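Local coordinates for periplasmic protein-probably involved in high-affinity Fe2+ transport (PDB 5I0Y) that probably takes part in high-affinity iron(II) transport in the periplasm and binds copper at a site that this transport requires, at residues A21-P26 with F147-L152; E63-L68 with E117-A122; L74-T79 with G108-T113. The protein carries 1 engineered substitution. All coordinates share one frame; numbering follows the deposited sequence.

In the fold
All three contacts belong to one beta sandwich whose strands pair antiparallel. Contact 3 pairs strand 69-76 with strand 108-117 at the backbone. Strand 141-149 lies beside 108-117 in the sheet, and contact 1 joins its end to strand 17-24 by side chains. Contacts 1 and 3 touch, with centres about 12 Å apart. Contact 2 lies on the other side of the chain's centre, its centre about 25 Å from that of contact 1. It joins the loops before strand 69-76 and after strand 108-117. Along the chain, contact 1 spans contact 2, which spans contact 3. Contacts 1 and 2 also touch the second subunit, where Y67 of contact 2 stacks and hydrogen-bonds.

Contact 1: residues A21-P26 with F147-L152; sequences AVYLQP and FKYVGL
Y23 reaches toward F147, Y149 and L152, and Y23 and L152 carry the contact between them. The CG of Y23 lies between the backbone N and the carbonyl carbon (chi1 64°), which directs the ring across to the other segment. CB starts the side chain on strand 17-24, and beyond it the ring divides its contacts. On one side, CD1 and CE1 meet L152. The methyl CD2 of L152 sits at the ring edge, near the ring plane, 3.7 Å from Y23 CE1. The same Y23 CE1 is 4.2 Å from Y149 CD1. The two tyrosines form an offset edge-to-face pair, with the edge of Y149 toward the face of Y23 and the planes 72° apart. On the other side of the ring, Y23 CE2 approaches F147 CD1 at 4.2 Å. At the tip, Y23 OH is hydrogen-bonded to a water at 2.7 Å. This water accepts from V150 N and donates to G151 O at 2.8 Å. It therefore links the phenol to the turn that follows strand 141-149.

The two strands run in nearly the same direction, 12° apart, but their axes come no closer than 10.7 Å. No hydrogen bond joins the segments directly. Side chains fill the gap between the strands, as in the interior of a beta sandwich. A8 of strand 6-14 also packs on Y23 and F147.

The L152 side chain runs alongside Y23, heading the other way. Its other methyl, CD1, lies 3.5 Å from Q25 CA, where strand 17-24 has ended. G151 N stands over the centre of the Y149 ring. L24 points away from strand 141-149. Its backbone bonds to that of the copper ligand H44, and its side chain is about 7 Å from a bound copper ion.

Contact 2: residues E63-L68 with E117-A122; sequences EWIPYL and EPPSKA
The Y67 ring meets A122 obliquely, with Y67 CD1 4.0 Å from A122 O. Y67 of the second subunit stacks with this ring, and the Y67 hydroxyl bonds to the backbone N of that same residue, so the ring belongs to the dimer interface. The flat W64 ring has P66 CA over one face, offset toward the rim, and meets the rings of Y98 and H50. The ring of P119 packs into the bend of 63-68 with three of its atoms. P119 CB is 3.9 Å from Y67 CB. P119 CG is 3.5 Å from P66 O. L68 CG is anti to the carbonyl carbon (chi1 -64°), and the L68 side chain runs alongside P119, with L68 CD2 3.7 Å from P119 CD. Y67 O takes a nearly straight CA-H...O contact from P119 CA at 3.3 Å, with 170° at the hydrogen. The contact joins the loops that flank two neighbouring strands, 69-76 and 108-117.

No direct hydrogen bond crosses between the segments. P118 and P119 have no backbone N-H to give. A water instead donates to Y67 O and to P118 O, each at 2.7 Å, so two acceptors that could not bond each other are joined through it.

Contact 3: residues L74-T79 with G108-T113; sequences LVNNDT and GNYKVT
V75 and K111 form a hydrogen-bonded pair where strands 69-76 and 108-117 run antiparallel in the beta sandwich. V75 N donates to K111 O at 2.8 Å, and K111 N returns a bond to V75 O. L74 with V112 and N76 with Y110 are the non-hydrogen-bonded pairs on either side. Past the end of the strand, N77 N still bonds to N109 O at 2.8 Å.

The D78 carboxylate then grips N109 twice. D78 OD1 uses its syn lone pair for N109 ND2 at 2.9 Å, in a nearly straight bond of 174°. D78 OD2 takes N109 N at 2.9 Å from above the carboxylate plane. The carboxylate and the amide stand almost at right angles.

L74, N76, Y110 and V112 share one face of the sheet. L74 CD1 touches Y110 CD1 at 3.6 Å and also packs against V112 CB. N76 CA lies over a face of the Y110 ring, 4.0 Å from its centroid, in a CH-pi contact. N76 CG is anti to the backbone N (chi1 177°), which carries the amide toward the hydroxyl end of Y110, its plane tilted from that of the ring.

The next shell holds this pair. M105 O accepts from N76 ND2, while the Y110 hydroxyl bonds to M105 N and G106 O. Beyond Y110, F147 of strand 141-149 bonds to its backbone. The other end of the N76 amide shapes the turn as an Asx motif: T79 N donates to N76 OD1 at 3.1 Å, coming from above the carbonyl plane, 54° out of it.

Contact 1: residues A21-P26 with F147-L152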
loop_
_atom_site.group_PDB
_atom_site.type_symbol
_atom_site.label_atom_id
_atom_site.label_comp_id
_atom_site.label_asym_id
_atom_site.label_seq_id
_atom_site.Cartn_x
_atom_site.Cartn_y
_atom_site.Cartn_z
ATOM N N ALA B 21 9.936 14.049 5.021
ATOM C CA ALA B 21 10.999 13.140 5.419
ATOM C C ALA B 21 11.037 13.145 6.938
ATOM O O ALA B 21 10.924 14.198 7.561
ATOM C CB ALA B 21 12.322 13.596 4.839
ATOM N N VAL B 22 11.170 11.966 7.537
ATOM C CA VAL B 22 11.316 11.870 8.982
ATOM C C VAL B 22 12.309 10.772 9.282
ATOM O O VAL B 22 12.636 9.963 8.416
ATOM C CB VAL B 22 9.983 11.587 9.712
ATOM C CG1 VAL B 22 9.017 12.755 9.567
ATOM C CG2 VAL B 22 9.356 10.300 9.203
ATOM N N TYR B 23 12.803 10.759 10.510
ATOM C CA TYR B 23 13.695 9.701 10.959
ATOM C C TYR B 23 13.430 9.348 12.423
ATOM O O TYR B 23 12.824 10.102 13.172
ATOM C CB TYR B 23 15.176 10.044 10.700
ATOM C CG TYR B 23 15.683 11.238 11.458
ATOM C CD1 TYR B 23 16.363 11.092 12.667
ATOM C CD2 TYR B 23 15.495 12.522 10.967
ATOM C CE1 TYR B 23 16.832 12.194 13.362
ATOM C CE2 TYR B 23 15.959 13.629 11.656
ATOM C CZ TYR B 23 16.631 13.461 12.844
ATOM O OH TYR B 23 17.083 14.583 13.508
ATOM N N LEU B 24 13.877 8.160 12.797
ATOM C CA LEU B 24 13.736 7.658 14.167
ATOM C C LEU B 24 14.867 6.661 14.396
ATOM O O LEU B 24 15.713 6.450 13.522
ATOM C CB LEU B 24 12.357 7.006 14.379
ATOM C CG LEU B 24 12.031 5.827 13.454
ATOM C CD1 LEU B 24 11.127 4.811 14.149
ATOM C CD2 LEU B 24 11.385 6.291 12.160
ATOM N N GLN B 25 14.877 6.019 15.569
ATOM C CA GLN B 25 15.885 4.994 15.815
ATOM C C GLN B 25 15.753 3.828 14.846
ATOM O O GLN B 25 14.664 3.589 14.303
ATOM C CB GLN B 25 15.955 4.501 17.276
ATOM C CG GLN B 25 14.827 4.913 18.196
ATOM C CD GLN B 25 13.599 4.023 18.110
ATOM O OE1 GLN B 25 13.438 3.227 17.181
ATOM N NE2 GLN B 25 12.710 4.165 19.088
ATOM N N PRO B 26 16.865 3.112 14.603
ATOM C CA PRO B 26 16.802 1.925 13.772
ATOM C C PRO B 26 15.758 0.942 14.309
ATOM O O PRO B 26 15.476 0.888 15.514
ATOM C CB PRO B 26 18.211 1.334 13.871
ATOM C CG PRO B 26 19.085 2.519 14.197
ATOM C CD PRO B 26 18.242 3.375 15.088
ATOM N N PHE B 147 18.189 19.420 6.582
ATOM C CA PHE B 147 18.034 19.222 8.009
ATOM C C PHE B 147 19.380 19.127 8.695
ATOM O O PHE B 147 20.372 18.757 8.070
ATOM C CB PHE B 147 17.152 17.982 8.319
ATOM C CG PHE B 147 17.724 16.664 7.846
ATOM C CD1 PHE B 147 18.224 15.749 8.770
ATOM C CD2 PHE B 147 17.719 16.308 6.497
ATOM C CE1 PHE B 147 18.739 14.529 8.354
ATOM C CE2 PHE B 147 18.229 15.091 6.075
ATOM C CZ PHE B 147 18.734 14.197 7.006
ATOM N N LYS B 148 19.381 19.454 9.982
ATOM C CA LYS B 148 20.549 19.265 10.823
ATOM C C LYS B 148 20.410 17.948 11.581
ATOM O O LYS B 148 19.436 17.726 12.304
ATOM C CB LYS B 148 20.728 20.445 11.771
ATOM C CG LYS B 148 22.106 20.485 12.413
ATOM C CD LYS B 148 22.140 21.441 13.589
ATOM C CE LYS B 148 23.442 21.309 14.360
ATOM N NZ LYS B 148 23.300 21.638 15.806
ATOM N N TYR B 149 21.369 17.060 11.380
ATOM C CA TYR B 149 21.403 15.784 12.080
ATOM C C TYR B 149 22.426 15.833 13.212
ATOM O O TYR B 149 23.604 16.095 12.971
ATOM C CB TYR B 149 21.743 14.645 11.109
ATOM C CG TYR B 149 21.927 13.317 11.795
ATOM C CD1 TYR B 149 20.842 12.659 12.370
ATOM C CD2 TYR B 149 23.186 12.724 11.882
ATOM C CE1 TYR B 149 21.009 11.446 13.011
ATOM C CE2 TYR B 149 23.358 11.515 12.519
ATOM C CZ TYR B 149 22.269 10.882 13.079
ATOM O OH TYR B 149 22.464 9.688 13.715
ATOM N N VAL B 150 21.971 15.576 14.436
ATOM C CA VAL B 150 22.846 15.614 15.612
ATOM C C VAL B 150 22.941 14.254 16.295
ATOM O O VAL B 150 23.755 14.045 17.196
ATOM C CB VAL B 150 22.428 16.717 16.623
ATOM C CG1 VAL B 150 22.713 18.102 16.052
ATOM C CG2 VAL B 150 20.970 16.587 17.039
ATOM N N GLY B 151 22.123 13.320 15.818
ATOM C CA GLY B 151 21.989 12.026 16.444
ATOM C C GLY B 151 20.672 11.947 17.186
ATOM O O GLY B 151 19.843 12.871 17.142
ATOM N N LEU B 152 20.479 10.837 17.878
ATOM C CA LEU B 152 19.233 10.600 18.593
ATOM C C LEU B 152 19.493 10.603 20.087
ATOM O O LEU B 152 20.647 10.558 20.519
ATOM C CB LEU B 152 18.622 9.268 18.159
ATOM C CG LEU B 152 18.260 9.176 16.676
ATOM C CD1 LEU B 152 17.975 7.728 16.320
ATOM C CD2 LEU B 152 17.068 10.066 16.359
HETATM O O HOH W 1 19.312 14.643 15.039
#

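Contact 2: residues E63-L68 with E117-A122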
loop_
_atom_site.group_PDB
_atom_site.type_symbol
_atom_site.label_atom_id
_atom_site.label_comp_id
_atom_site.label_asym_id
_atom_site.label_seq_id
_atom_site.Cartn_x
_atom_site.Cartn_y
_atom_site.Cartn_z
ATOM N N GLU B 63 -5.128 10.111 3.276
ATOM C CA GLU B 63 -4.894 8.708 2.976
ATOM C C GLU B 63 -3.484 8.442 2.495
ATOM O O GLU B 63 -2.922 9.212 1.729
ATOM C CB GLU B 63 -5.941 8.219 1.974
ATOM C CG GLU B 63 -7.335 8.130 2.595
ATOM C CD GLU B 63 -8.458 7.952 1.595
ATOM O OE1 GLU B 63 -9.628 8.154 2.022
ATOM O OE2 GLU B 63 -8.176 7.593 0.416
ATOM N N TRP B 64 -2.913 7.349 2.966
ATOM C CA TRP B 64 -1.601 6.930 2.511
ATOM C C TRP B 64 -1.587 6.695 1.020
ATOM O O TRP B 64 -2.572 6.241 0.430
ATOM C CB TRP B 64 -1.211 5.647 3.229
ATOM C CG TRP B 64 0.212 5.248 3.013
ATOM C CD1 TRP B 64 1.341 6.035 3.190
ATOM C CD2 TRP B 64 0.707 3.961 2.557
ATOM N NE1 TRP B 64 2.474 5.346 2.903
ATOM C CE2 TRP B 64 2.168 4.078 2.516
ATOM C CE3 TRP B 64 0.117 2.752 2.211
ATOM C CZ2 TRP B 64 2.987 3.015 2.158
ATOM C CZ3 TRP B 64 0.963 1.687 1.838
ATOM C CH2 TRP B 64 2.352 1.822 1.799
ATOM N N ILE B 65 -0.483 7.033 0.368
ATOM C CA ILE B 65 -0.372 6.718 -1.054
ATOM C C ILE B 65 0.438 5.421 -1.166
ATOM O O ILE B 65 1.626 5.417 -0.874
ATOM C CB ILE B 65 0.328 7.846 -1.828
ATOM C CG1 ILE B 65 -0.387 9.204 -1.631
ATOM C CG2 ILE B 65 0.415 7.467 -3.304
ATOM C CD1 ILE B 65 -1.825 9.284 -2.123
ATOM N N PRO B 66 -0.212 4.312 -1.572
ATOM C CA PRO B 66 0.441 3.000 -1.646
ATOM C C PRO B 66 1.106 2.752 -2.989
ATOM O O PRO B 66 0.882 3.509 -3.944
ATOM C CB PRO B 66 -0.742 2.043 -1.457
ATOM C CG PRO B 66 -1.855 2.720 -2.213
ATOM C CD PRO B 66 -1.625 4.220 -2.004
ATOM N N TYR B 67 1.946 1.722 -3.048
ATOM C CA TYR B 67 2.561 1.240 -4.310
ATOM C C TYR B 67 3.544 2.219 -4.935
ATOM O O TYR B 67 3.852 2.102 -6.123
ATOM C CB TYR B 67 1.498 0.779 -5.328
ATOM C CG TYR B 67 0.748 -0.414 -4.810
ATOM C CD1 TYR B 67 1.243 -1.707 -4.990
ATOM C CD2 TYR B 67 -0.447 -0.245 -4.128
ATOM C CE1 TYR B 67 0.544 -2.809 -4.500
ATOM C CE2 TYR B 67 -1.142 -1.336 -3.631
ATOM C CZ TYR B 67 -0.644 -2.594 -3.816
ATOM O OH TYR B 67 -1.379 -3.644 -3.304
ATOM N N LEU B 68 4.092 3.135 -4.139
ATOM C CA LEU B 68 5.125 4.025 -4.676
ATOM C C LEU B 68 6.473 3.306 -4.742
ATOM O O LEU B 68 6.713 2.332 -4.028
ATOM C CB LEU B 68 5.259 5.284 -3.820
ATOM C CG LEU B 68 4.017 6.174 -3.804
ATOM C CD1 LEU B 68 4.215 7.352 -2.864
ATOM C CD2 LEU B 68 3.629 6.673 -5.190
ATOM N N GLU B 117 8.400 7.483 -7.937
ATOM C CA GLU B 117 7.711 7.006 -9.132
ATOM C C GLU B 117 6.303 6.571 -8.743
ATOM O O GLU B 117 6.101 6.066 -7.635
ATOM C CB GLU B 117 8.481 5.836 -9.756
ATOM C CG GLU B 117 9.729 6.299 -10.486
ATOM C CD GLU B 117 10.688 5.165 -10.765
ATOM O OE1 GLU B 117 11.100 4.479 -9.808
ATOM O OE2 GLU B 117 11.050 4.959 -11.942
ATOM N N PRO B 118 5.323 6.777 -9.636
ATOM C CA PRO B 118 3.919 6.577 -9.296
ATOM C C PRO B 118 3.522 5.101 -9.163
ATOM O O PRO B 118 4.273 4.208 -9.556
ATOM C CB PRO B 118 3.173 7.257 -10.458
ATOM C CG PRO B 118 4.111 7.075 -11.609
ATOM C CD PRO B 118 5.475 7.278 -11.019
ATOM N N PRO B 119 2.326 4.862 -8.615
ATOM C CA PRO B 119 1.876 3.504 -8.300
ATOM C C PRO B 119 1.799 2.552 -9.492
ATOM O O PRO B 119 1.861 1.339 -9.296
ATOM C CB PRO B 119 0.502 3.742 -7.674
ATOM C CG PRO B 119 0.640 5.083 -7.034
ATOM C CD PRO B 119 1.413 5.871 -8.047
ATOM N N SER B 120 1.693 3.085 -10.710
ATOM C CA SER B 120 1.725 2.231 -11.891
ATOM C C SER B 120 2.981 1.363 -11.934
ATOM O O SER B 120 2.941 0.218 -12.388
ATOM C CB SER B 120 1.616 3.086 -13.157
ATOM O OG SER B 120 2.580 4.114 -13.137
ATOM N N LYS B 121 4.112 1.875 -11.470
ATOM C CA LYS B 121 5.348 1.120 -11.621
ATOM C C LYS B 121 5.355 -0.183 -10.807
ATOM O O LYS B 121 5.842 -1.228 -11.269
ATOM C CB LYS B 121 6.566 1.999 -11.314
ATOM C CG LYS B 121 7.894 1.255 -11.433
ATOM C CD LYS B 121 9.063 2.150 -11.072
ATOM C CE LYS B 121 10.352 1.359 -11.101
ATOM N NZ LYS B 121 10.778 1.126 -12.500
ATOM N N ALA B 122 4.802 -0.126 -9.604
ATOM C CA ALA B 122 4.817 -1.265 -8.689
ATOM C C ALA B 122 3.571 -2.125 -8.819
ATOM O O ALA B 122 3.382 -3.053 -8.032
ATOM C CB ALA B 122 5.003 -0.791 -7.239
HETATM O O HOH W 2 5.680 2.437 -8.057
#

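Contact 3: residues L74-T79 with G108-T113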
loop_
_atom_site.group_PDB
_atom_site.type_symbol
_atom_site.label_atom_id
_atom_site.label_comp_id
_atom_site.label_asym_id
_atom_site.label_seq_id
_atom_site.Cartn_x
_atom_site.Cartn_y
_atom_site.Cartn_z
ATOM N N LEU B 74 21.342 10.959 -0.195
ATOM C CA LEU B 74 21.620 11.651 1.051
ATOM C C LEU B 74 23.015 12.242 0.976
ATOM O O LEU B 74 23.964 11.556 0.608
ATOM C CB LEU B 74 21.535 10.646 2.212
ATOM C CG LEU B 74 21.787 11.115 3.647
ATOM C CD1 LEU B 74 20.672 12.073 4.076
ATOM C CD2 LEU B 74 21.912 9.912 4.588
ATOM N N VAL B 75 23.126 13.514 1.338
ATOM C CA VAL B 75 24.406 14.216 1.254
ATOM C C VAL B 75 24.668 14.925 2.568
ATOM O O VAL B 75 23.842 15.695 3.048
ATOM C CB VAL B 75 24.449 15.227 0.067
ATOM C CG1 VAL B 75 25.786 15.964 0.007
ATOM C CG2 VAL B 75 24.163 14.538 -1.262
ATOM N N ASN B 76 25.822 14.649 3.168
ATOM C CA ASN B 76 26.294 15.451 4.275
ATOM C C ASN B 76 26.944 16.684 3.627
ATOM O O ASN B 76 27.987 16.581 2.962
ATOM C CB ASN B 76 27.282 14.655 5.141
ATOM C CG ASN B 76 27.861 15.478 6.270
ATOM O OD1 ASN B 76 28.130 16.669 6.105
ATOM N ND2 ASN B 76 28.073 14.845 7.429
ATOM N N ASN B 77 26.284 17.832 3.756
ATOM C CA ASN B 77 26.740 19.063 3.112
ATOM C C ASN B 77 28.037 19.608 3.699
ATOM O O ASN B 77 28.744 20.373 3.034
ATOM C CB ASN B 77 25.663 20.144 3.201
ATOM C CG ASN B 77 24.494 19.900 2.271
ATOM O OD1 ASN B 77 23.387 20.377 2.535
ATOM N ND2 ASN B 77 24.724 19.183 1.179
ATOM N N ASP B 78 28.352 19.224 4.928
ATOM C CA ASP B 78 29.569 19.699 5.568
ATOM C C ASP B 78 30.796 18.984 5.036
ATOM O O ASP B 78 31.859 19.597 4.907
ATOM C CB ASP B 78 29.483 19.509 7.079
ATOM C CG ASP B 78 28.362 20.304 7.703
ATOM O OD1 ASP B 78 27.997 21.372 7.167
ATOM O OD2 ASP B 78 27.852 19.863 8.741
ATOM N N THR B 79 30.663 17.693 4.747
ATOM C CA THR B 79 31.803 16.874 4.372
ATOM C C THR B 79 31.797 16.527 2.886
ATOM O O THR B 79 32.832 16.169 2.323
ATOM C CB THR B 79 31.851 15.563 5.175
ATOM O OG1 THR B 79 30.727 14.759 4.795
ATOM C CG2 THR B 79 31.784 15.842 6.687
ATOM N N GLY B 108 25.912 16.704 11.441
ATOM C CA GLY B 108 26.091 17.783 10.474
ATOM C C GLY B 108 24.847 18.218 9.724
ATOM O O GLY B 108 23.739 17.767 10.016
ATOM N N ASN B 109 25.053 19.118 8.766
ATOM C CA ASN B 109 24.010 19.609 7.885
ATOM C C ASN B 109 23.843 18.657 6.714
ATOM O O ASN B 109 24.821 18.318 6.040
ATOM C CB ASN B 109 24.394 20.994 7.375
ATOM C CG ASN B 109 24.552 21.988 8.499
ATOM O OD1 ASN B 109 23.584 22.337 9.165
ATOM N ND2 ASN B 109 25.789 22.439 8.733
ATOM N N TYR B 110 22.615 18.206 6.485
ATOM C CA TYR B 110 22.322 17.272 5.408
ATOM C C TYR B 110 21.304 17.773 4.382
ATOM O O TYR B 110 20.439 18.597 4.692
ATOM C CB TYR B 110 21.746 15.995 6.014
ATOM C CG TYR B 110 22.767 15.058 6.577
ATOM C CD1 TYR B 110 23.222 13.973 5.842
ATOM C CD2 TYR B 110 23.251 15.242 7.867
ATOM C CE1 TYR B 110 24.151 13.096 6.365
ATOM C CE2 TYR B 110 24.204 14.385 8.395
ATOM C CZ TYR B 110 24.633 13.309 7.645
ATOM O OH TYR B 110 25.561 12.433 8.169
ATOM N N LYS B 111 21.440 17.254 3.166
ATOM C CA LYS B 111 20.413 17.331 2.142
ATOM C C LYS B 111 19.950 15.902 1.910
ATOM O O LYS B 111 20.764 14.979 1.948
ATOM C CB LYS B 111 20.990 17.880 0.832
ATOM C CG LYS B 111 20.119 17.579 -0.376
ATOM C CD LYS B 111 20.643 18.196 -1.663
ATOM C CE LYS B 111 19.479 18.493 -2.600
ATOM N NZ LYS B 111 19.811 18.407 -4.045
ATOM N N VAL B 112 18.646 15.702 1.722
ATOM C CA VAL B 112 18.158 14.421 1.215
ATOM C C VAL B 112 17.143 14.678 0.111
ATOM O O VAL B 112 16.287 15.564 0.231
ATOM C CB VAL B 112 17.646 13.457 2.320
ATOM C CG1 VAL B 112 16.338 13.931 2.968
ATOM C CG2 VAL B 112 17.520 12.037 1.782
ATOM N N THR B 113 17.288 13.911 -0.963
ATOM C CA THR B 113 16.350 13.950 -2.071
ATOM C C THR B 113 15.686 12.581 -2.201
ATOM O O THR B 113 16.356 11.556 -2.211
ATOM C CB THR B 113 17.038 14.376 -3.374
ATOM O OG1 THR B 113 17.585 15.687 -3.188
ATOM C CG2 THR B 113 16.047 14.430 -4.567
#